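Local coordinates for gamma-glutamyl phosphate reductase (Thermotoga maritima, PDB 1O20), which probably catalyses the NADPH-dependent reduction of L-glutamyl phosphate to glutamate semialdehyde, the second step from glutamate towards proline, at residues L163-K167 / E188-N192; G235-C239 / W319-Y323. One frame throughout, in Å; residues are numbered along the deposited sequence.

Interaction 1 (L163-K167 / E188-N192)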
loop_
_atom_site.group_PDB
_atom_site.type_symbol
_atom_site.label_atom_id
_atom_site.label_comp_id
_atom_site.label_asym_id
_atom_site.label_seq_id
_atom_site.Cartn_x
_atom_site.Cartn_y
_atom_site.Cartn_z
ATOM N N LEU A 163 19.769 -8.154 -2.663
ATOM C CA LEU A 163 20.861 -7.265 -2.304
ATOM C C LEU A 163 21.707 -6.806 -3.483
ATOM O O LEU A 163 22.042 -5.637 -3.583
ATOM C CB LEU A 163 21.772 -7.933 -1.275
ATOM C CG LEU A 163 22.978 -7.090 -0.858
ATOM C CD1 LEU A 163 22.510 -5.804 -0.183
ATOM C CD2 LEU A 163 23.863 -7.905 0.059
ATOM N N ASN A 164 22.095 -7.713 -4.365
ATOM C CA ASN A 164 22.913 -7.278 -5.500
ATOM C C ASN A 164 22.113 -6.363 -6.436
ATOM O O ASN A 164 22.619 -5.334 -6.881
ATOM C CB ASN A 164 23.481 -8.467 -6.266
ATOM C CG ASN A 164 24.341 -9.377 -5.382
ATOM O OD1 ASN A 164 25.488 -9.116 -5.184
ATOM N ND2 ASN A 164 23.736 -10.420 -4.823
ATOM N N SER A 165 20.864 -6.736 -6.692
ATOM C CA SER A 165 19.980 -5.969 -7.554
ATOM C C SER A 165 19.811 -4.566 -6.980
ATOM O O SER A 165 19.930 -3.553 -7.693
ATOM C CB SER A 165 18.622 -6.655 -7.671
ATOM O OG SER A 165 18.741 -7.925 -8.311
ATOM N N ASN A 166 19.537 -4.497 -5.683
ATOM C CA ASN A 166 19.254 -3.228 -5.057
ATOM C C ASN A 166 20.468 -2.328 -4.992
ATOM O O ASN A 166 20.338 -1.107 -5.156
ATOM C CB ASN A 166 18.624 -3.410 -3.685
ATOM C CG ASN A 166 17.193 -3.941 -3.762
ATOM O OD1 ASN A 166 16.498 -3.754 -4.769
ATOM N ND2 ASN A 166 16.751 -4.585 -2.700
ATOM N N LYS A 167 21.636 -2.903 -4.810
ATOM C CA LYS A 167 22.845 -2.099 -4.871
ATOM C C LYS A 167 22.998 -1.429 -6.214
ATOM O O LYS A 167 23.313 -0.259 -6.268
ATOM C CB LYS A 167 24.093 -2.930 -4.667
ATOM C CG LYS A 167 24.466 -3.176 -3.244
ATOM C CD LYS A 167 25.859 -3.805 -3.185
ATOM C CE LYS A 167 25.917 -4.978 -2.252
ATOM N NZ LYS A 167 27.237 -5.671 -2.381
ATOM N N GLU A 188 19.941 6.609 0.628
ATOM C CA GLU A 188 20.947 5.760 1.209
ATOM C C GLU A 188 20.343 4.379 1.334
ATOM O O GLU A 188 19.140 4.241 1.491
ATOM C CB GLU A 188 21.384 6.279 2.575
ATOM C CG GLU A 188 22.074 7.628 2.551
ATOM C CD GLU A 188 23.524 7.573 2.066
ATOM O OE1 GLU A 188 24.161 6.480 2.052
ATOM O OE2 GLU A 188 24.022 8.633 1.655
ATOM N N PHE A 189 21.204 3.362 1.309
ATOM C CA PHE A 189 20.784 1.971 1.200
ATOM C C PHE A 189 21.623 1.099 2.128
ATOM O O PHE A 189 22.851 1.090 2.060
ATOM C CB PHE A 189 20.878 1.497 -0.252
ATOM C CG PHE A 189 20.684 0.010 -0.423
ATOM C CD1 PHE A 189 19.436 -0.537 -0.363
ATOM C CD2 PHE A 189 21.768 -0.827 -0.648
ATOM C CE1 PHE A 189 19.251 -1.908 -0.540
ATOM C CE2 PHE A 189 21.594 -2.199 -0.819
ATOM C CZ PHE A 189 20.337 -2.732 -0.773
ATOM N N ILE A 190 20.950 0.401 3.023
ATOM C CA ILE A 190 21.616 -0.428 4.031
ATOM C C ILE A 190 22.006 -1.765 3.353
ATOM O O ILE A 190 21.130 -2.494 2.927
ATOM C CB ILE A 190 20.651 -0.721 5.213
ATOM C CG1 ILE A 190 20.211 0.550 5.938
ATOM C CG2 ILE A 190 21.249 -1.722 6.179
ATOM C CD1 ILE A 190 21.311 1.426 6.399
ATOM N N GLU A 191 23.300 -2.051 3.263
ATOM C CA GLU A 191 23.814 -3.286 2.670
ATOM C C GLU A 191 23.899 -4.457 3.650
ATOM O O GLU A 191 23.894 -5.607 3.239
ATOM C CB GLU A 191 25.203 -3.053 2.070
ATOM C CG GLU A 191 25.209 -1.905 1.055
ATOM C CD GLU A 191 26.483 -1.815 0.221
ATOM O OE1 GLU A 191 27.385 -2.615 0.438
ATOM O OE2 GLU A 191 26.581 -0.910 -0.631
ATOM N N ASN A 192 23.994 -4.156 4.941
ATOM C CA ASN A 192 23.926 -5.185 5.977
ATOM C C ASN A 192 22.489 -5.696 6.056
ATOM O O ASN A 192 21.563 -5.013 6.470
ATOM C CB ASN A 192 24.430 -4.579 7.298
ATOM C CG ASN A 192 24.506 -5.570 8.438
ATOM O OD1 ASN A 192 23.715 -6.485 8.528
ATOM N ND2 ASN A 192 25.463 -5.357 9.345
#

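Interaction 2 (G235-C239 / W319-Y323)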
loop_
_atom_site.group_PDB
_atom_site.type_symbol
_atom_site.label_atom_id
_atom_site.label_comp_id
_atom_site.label_asym_id
_atom_site.label_seq_id
_atom_site.Cartn_x
_atom_site.Cartn_y
_atom_site.Cartn_z
ATOM N N GLY A 235 -1.879 -2.986 6.287
ATOM C CA GLY A 235 -2.282 -4.172 7.018
ATOM C C GLY A 235 -2.967 -5.246 6.165
ATOM O O GLY A 235 -3.117 -5.093 4.954
ATOM N N VAL A 236 -3.349 -6.315 6.867
ATOM C CA VAL A 236 -4.158 -7.452 6.370
ATOM C C VAL A 236 -5.506 -7.036 5.784
ATOM O O VAL A 236 -6.150 -6.101 6.271
ATOM C CB VAL A 236 -4.503 -8.434 7.522
ATOM C CG1 VAL A 236 -5.310 -9.665 6.986
ATOM C CG2 VAL A 236 -3.244 -8.929 8.224
ATOM N N GLY A 237 -5.932 -7.747 4.743
ATOM C CA GLY A 237 -7.177 -7.434 4.058
ATOM C C GLY A 237 -8.107 -8.637 4.046
ATOM O O GLY A 237 -8.236 -9.328 3.036
ATOM N N ASN A 238 -8.699 -8.902 5.205
ATOM C CA ASN A 238 -9.821 -9.829 5.328
ATOM C C ASN A 238 -11.074 -9.113 4.871
ATOM O O ASN A 238 -11.806 -8.559 5.682
ATOM C CB ASN A 238 -9.982 -10.304 6.774
ATOM C CG ASN A 238 -10.955 -11.440 6.906
ATOM O OD1 ASN A 238 -11.088 -12.278 5.984
ATOM N ND2 ASN A 238 -11.643 -11.507 8.066
ATOM N N CYS A 239 -11.323 -9.140 3.575
ATOM C CA CYS A 239 -12.336 -8.289 2.968
ATOM C C CYS A 239 -13.632 -9.056 2.739
ATOM O O CYS A 239 -13.596 -10.222 2.264
ATOM C CB CYS A 239 -11.814 -7.743 1.652
ATOM S SG CYS A 239 -10.320 -6.753 1.864
ATOM N N TRP A 319 -13.248 -17.422 9.817
ATOM C CA TRP A 319 -13.838 -16.098 9.750
ATOM C C TRP A 319 -12.806 -14.949 9.803
ATOM O O TRP A 319 -12.928 -14.007 9.003
ATOM C CB TRP A 319 -15.007 -15.929 10.755
ATOM C CG TRP A 319 -15.998 -17.023 10.574
ATOM C CD1 TRP A 319 -16.304 -18.016 11.468
ATOM C CD2 TRP A 319 -16.719 -17.336 9.374
ATOM N NE1 TRP A 319 -17.180 -18.916 10.907
ATOM C CE2 TRP A 319 -17.466 -18.523 9.629
ATOM C CE3 TRP A 319 -16.821 -16.735 8.114
ATOM C CZ2 TRP A 319 -18.310 -19.096 8.684
ATOM C CZ3 TRP A 319 -17.656 -17.321 7.159
ATOM C CH2 TRP A 319 -18.383 -18.492 7.448
ATOM N N PRO A 320 -11.788 -15.031 10.667
ATOM C CA PRO A 320 -10.685 -14.039 10.652
ATOM C C PRO A 320 -9.575 -14.217 9.599
ATOM O O PRO A 320 -8.783 -13.290 9.395
ATOM C CB PRO A 320 -10.086 -14.145 12.052
ATOM C CG PRO A 320 -10.495 -15.444 12.577
ATOM C CD PRO A 320 -11.675 -15.951 11.808
ATOM N N THR A 321 -9.513 -15.362 8.933
ATOM C CA THR A 321 -8.356 -15.689 8.115
ATOM C C THR A 321 -8.420 -15.071 6.728
ATOM O O THR A 321 -9.406 -15.260 6.022
ATOM C CB THR A 321 -8.267 -17.207 7.974
ATOM O OG1 THR A 321 -8.082 -17.780 9.260
ATOM C CG2 THR A 321 -7.008 -17.627 7.177
ATOM N N GLU A 322 -7.373 -14.328 6.353
ATOM C CA GLU A 322 -7.158 -13.902 4.968
ATOM C C GLU A 322 -6.424 -15.021 4.239
ATOM O O GLU A 322 -5.305 -15.357 4.579
ATOM C CB GLU A 322 -6.330 -12.612 4.915
ATOM C CG GLU A 322 -6.125 -12.088 3.498
ATOM C CD GLU A 322 -5.169 -10.912 3.422
ATOM O OE1 GLU A 322 -4.090 -11.010 4.009
ATOM O OE2 GLU A 322 -5.483 -9.897 2.751
ATOM N N TYR A 323 -7.073 -15.616 3.250
ATOM C CA TYR A 323 -6.506 -16.762 2.553
ATOM C C TYR A 323 -5.387 -16.377 1.563
ATOM O O TYR A 323 -4.449 -17.133 1.415
ATOM C CB TYR A 323 -7.610 -17.536 1.819
ATOM C CG TYR A 323 -8.746 -18.017 2.704
ATOM C CD1 TYR A 323 -8.527 -18.947 3.709
ATOM C CD2 TYR A 323 -10.038 -17.543 2.536
ATOM C CE1 TYR A 323 -9.563 -19.410 4.483
ATOM C CE2 TYR A 323 -11.067 -18.001 3.324
ATOM C CZ TYR A 323 -10.832 -18.926 4.293
ATOM O OH TYR A 323 -11.865 -19.406 5.096
#

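Interaction 1 (L163-K167 / E188-N192)
This is a side-chain contact, largely apolar, between the first turn of helix 163-177 and strand 187-189 of the four-stranded parallel sheet, together with the residues that follow the strand. Phe189 points its CA-CB bond toward the helix and, with chi1 in the t well, brings its ring up to Leu163, Asn166 and Lys167. These residues are spaced i, i+3, i+4 and so share one helical face; the turn beneath them is closed by Lys167 N to Leu163 O at 3.0 Å. Leu163 CD1 lies at the ring edge, 3.8 Å from Phe189 CE2, while Asn166 CB comes to 3.4 Å from Phe189 CZ and Lys167 CG to 3.9 Å from Phe189 CE2. The amide of Asn166 is engaged elsewhere, OD1 bonding to Thr140. Helix and strand belong to the beta-alpha-beta unit 154-157, 163-177, 187-189, a crossover element of the Rossmann-like half of the aldehyde dehydrogenase fold, in which strand 187-189 is the outermost strand at one side of the sheet. Past the strand, Glu191 borders the aromatic contact: Leu163 CD1 is 3.7 Å from Glu191 O, and Lys167 NZ stands 4.2 Å from Glu191 OE1, too far for a salt bridge, so at most a loose electrostatic attraction. The two segments share no hydrogen bond, but each also has partners elsewhere: Asn164 and Ser165 bond to Asp63 of helix 53-69, the backbone nitrogens of Glu191 and Asn192 bond to Glu15, and Ile190 touches Leu16 of helix 15-30.

Interaction 2 (G235-C239 / W319-Y323)
Two side chains, one accepting and one donating, bond to the opposing backbone and join the loops 235-239 and 319-323. Glu322 extends its t,t side chain so that OE2 accepts Gly237 N at 3.0 Å; the same OE2 comes within 2.8 Å of Gly237 O, a meeting of two acceptors. Its OE1 has a weak hydrogen bond with Tyr217 OH. In the other direction Asn238 ND2 donates to Trp319 O (3.0 Å, 155°) and also to Tyr346 O. Asn238 OD1 and Thr321 O, both acceptors, sit 3.4 Å apart; Lys272 NZ bonds to both, consistent with their closeness, and to Trp319 O. Asn238, centre of an inverse gamma turn, sends its own N to Thr348 OG1, which also bonds to Val236 O. The loops lead into strands 239-243 and 327-333 of the seven-stranded parallel sheet, that of the catalytic domain in aldehyde dehydrogenases; between these strands runs 270-276, which carries Lys272, while Trp319 packs on strand 327-333 and meets His342 and Tyr346 of helix 336-346.

In the fold
The two contacts lie in different domains, their centres 32 Å apart and their nearest atoms about 21 Å, and follow each other in sequence: the chain completes residues 163-192 before reaching 235. Interaction 1 belongs to the four-stranded parallel sheet, interaction 2 to the seven-stranded one. These correspond to the cofactor-binding and catalytic domains of the aldehyde dehydrogenase fold, as in relatives of this family. The first joins neighbouring elements of a single crossover, with only 20 residues between its segments, whereas the second brings together loops separated by 79 residues, so each contact ties its own domain internally rather than to the other.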